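Local coordinates for surface presentation of antigens protein SpaO (Shigella flexneri, PDB 4TT9) that is required for host invasion, for secretion of the three Ipa proteins and for surface presentation of invasion plasmid antigens, at residues 50-54 / 65-69. Sequence-based numbering, arbitrary orientation.
Sequences IVKHV and HGELV
V54 O sits obliquely to the H65 imidazole, and it is the H65 CB carbon, 3.5 Å away, that V54 O touches. Farther out, H65 ND1 is hydrogen-bonded to N55 OD1, which limits rotation of the ring, and M83 touches the same side chain. A second flat group, the carboxylate of E67, lies close to K52 but is not salt-bridged to it, with K52 NZ 4.4 Å from E67 OE1. These two meet through their aliphatic parts, CD of K52 crossing at a slant near CB of E67. K52 gets there by a bend at chi2 (-63°) that folds its chain back toward the strand.

Between the backbones, V54 and G66 form an antiparallel hydrogen-bonded pair. G66 N gives a nearly straight bond to V54 O (2.6 Å), while V54 N reaches G66 O (2.8 Å) with a marked bend, 139° at the hydrogen. V54 CG2, set beside its own backbone N, packs 3.3 Å from G66 O. V54 O also receives a CA-H...O contact from H65 CA. This pair belongs to the hairpin of strands 54-58 and 61-70 in the C-terminal SpoA domain, the FliN-like part of the protein. Before V54 the loop spends three steps, V51 to V54, where the strand spends two, G66 to L68. The pairing therefore slips by a residue, and V51 O rather than a K52 atom takes L68 N at 2.7 Å, the donor approaching almost in line with the carbonyl. E67 CA lies against V51 O as well.

The buried flank is apolar. V54 CG2 faces L68 CB, while V54 also touches L25 of strand 18-31. V51 CG1 meets L68 CD2 at 4.3 Å. The second subunit adds Y75 against V51 and its own L68 against L68, bringing this flank into the dimer interface.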
loop_
_atom_site.group_PDB
_atom_site.type_symbol
_atom_site.label_atom_id
_atom_site.label_comp_id
_atom_site.label_asym_id
_atom_site.label_seq_id
_atom_site.Cartn_x
_atom_site.Cartn_y
_atom_site.Cartn_z
ATOM N N ILE B 50 -9.203 -2.746 6.275
ATOM C CA ILE B 50 -8.040 -2.139 5.649
ATOM C C ILE B 50 -6.985 -3.174 5.300
ATOM O O ILE B 50 -6.158 -2.940 4.426
ATOM C CB ILE B 50 -7.439 -1.007 6.517
ATOM C CG1 ILE B 50 -6.819 0.065 5.625
ATOM C CG2 ILE B 50 -6.444 -1.547 7.540
ATOM C CD1 ILE B 50 -7.844 0.904 4.925
ATOM N N VAL B 51 -7.020 -4.316 5.978
ATOM C CA VAL B 51 -6.030 -5.352 5.738
ATOM C C VAL B 51 -6.583 -6.371 4.740
ATOM O O VAL B 51 -5.849 -7.186 4.179
ATOM C CB VAL B 51 -5.602 -6.020 7.059
ATOM C CG1 VAL B 51 -4.656 -5.122 7.818
ATOM C CG2 VAL B 51 -6.819 -6.335 7.921
ATOM N N LYS B 52 -7.888 -6.289 4.510
ATOM C CA LYS B 52 -8.590 -7.238 3.663
ATOM C C LYS B 52 -8.947 -6.653 2.301
ATOM O O LYS B 52 -9.562 -7.329 1.473
ATOM C CB LYS B 52 -9.864 -7.697 4.364
ATOM C CG LYS B 52 -9.623 -8.422 5.675
ATOM C CD LYS B 52 -8.838 -9.706 5.458
ATOM C CE LYS B 52 -8.610 -10.430 6.768
ATOM N NZ LYS B 52 -7.528 -11.440 6.636
ATOM N N HIS B 53 -8.566 -5.399 2.072
ATOM C CA HIS B 53 -8.854 -4.727 0.806
ATOM C C HIS B 53 -7.656 -3.957 0.273
ATOM O O HIS B 53 -7.771 -2.781 -0.047
ATOM C CB HIS B 53 -10.037 -3.768 0.949
ATOM C CG HIS B 53 -11.350 -4.450 1.172
ATOM N ND1 HIS B 53 -11.712 -4.983 2.393
ATOM C CD2 HIS B 53 -12.391 -4.680 0.339
ATOM C CE1 HIS B 53 -12.919 -5.515 2.298
ATOM N NE2 HIS B 53 -13.352 -5.343 1.062
ATOM N N VAL B 54 -6.506 -4.617 0.187
ATOM C CA VAL B 54 -5.340 -4.023 -0.457
ATOM C C VAL B 54 -5.567 -4.018 -1.954
ATOM O O VAL B 54 -6.022 -5.016 -2.523
ATOM C CB VAL B 54 -4.089 -4.846 -0.197
ATOM C CG1 VAL B 54 -2.852 -4.044 -0.536
ATOM C CG2 VAL B 54 -4.060 -5.284 1.246
ATOM N N HIS B 65 -7.032 -7.034 -6.213
ATOM C CA HIS B 65 -7.162 -6.700 -4.799
ATOM C C HIS B 65 -6.720 -7.877 -3.952
ATOM O O HIS B 65 -6.970 -9.024 -4.302
ATOM C CB HIS B 65 -8.614 -6.359 -4.471
ATOM C CG HIS B 65 -9.210 -5.324 -5.375
ATOM N ND1 HIS B 65 -9.275 -3.988 -5.035
ATOM C CD2 HIS B 65 -9.771 -5.426 -6.602
ATOM C CE1 HIS B 65 -9.853 -3.314 -6.016
ATOM N NE2 HIS B 65 -10.161 -4.165 -6.979
ATOM N N GLY B 66 -6.058 -7.609 -2.838
ATOM C CA GLY B 66 -5.584 -8.696 -2.007
ATOM C C GLY B 66 -5.742 -8.488 -0.512
ATOM O O GLY B 66 -6.142 -7.419 -0.051
ATOM N N GLU B 67 -5.406 -9.514 0.253
ATOM C CA GLU B 67 -5.532 -9.452 1.698
ATOM C C GLU B 67 -4.157 -9.622 2.319
ATOM O O GLU B 67 -3.411 -10.523 1.947
ATOM C CB GLU B 67 -6.463 -10.565 2.182
ATOM C CG GLU B 67 -7.675 -10.775 1.278
ATOM C CD GLU B 67 -8.260 -12.171 1.383
ATOM O OE1 GLU B 67 -8.172 -12.764 2.482
ATOM O OE2 GLU B 67 -8.807 -12.671 0.370
ATOM N N LEU B 68 -3.817 -8.759 3.265
ATOM C CA LEU B 68 -2.534 -8.875 3.942
ATOM C C LEU B 68 -2.658 -9.926 5.018
ATOM O O LEU B 68 -3.591 -9.900 5.821
ATOM C CB LEU B 68 -2.120 -7.533 4.550
ATOM C CG LEU B 68 -0.953 -7.487 5.540
ATOM C CD1 LEU B 68 0.331 -7.840 4.858
ATOM C CD2 LEU B 68 -0.858 -6.117 6.149
ATOM N N VAL B 69 -1.727 -10.874 5.017
ATOM C CA VAL B 69 -1.707 -11.907 6.036
ATOM C C VAL B 69 -0.316 -12.041 6.648
ATOM O O VAL B 69 0.690 -11.785 5.986
ATOM C CB VAL B 69 -2.164 -13.263 5.470
ATOM C CG1 VAL B 69 -3.623 -13.203 5.054
ATOM C CG2 VAL B 69 -1.297 -13.666 4.301
#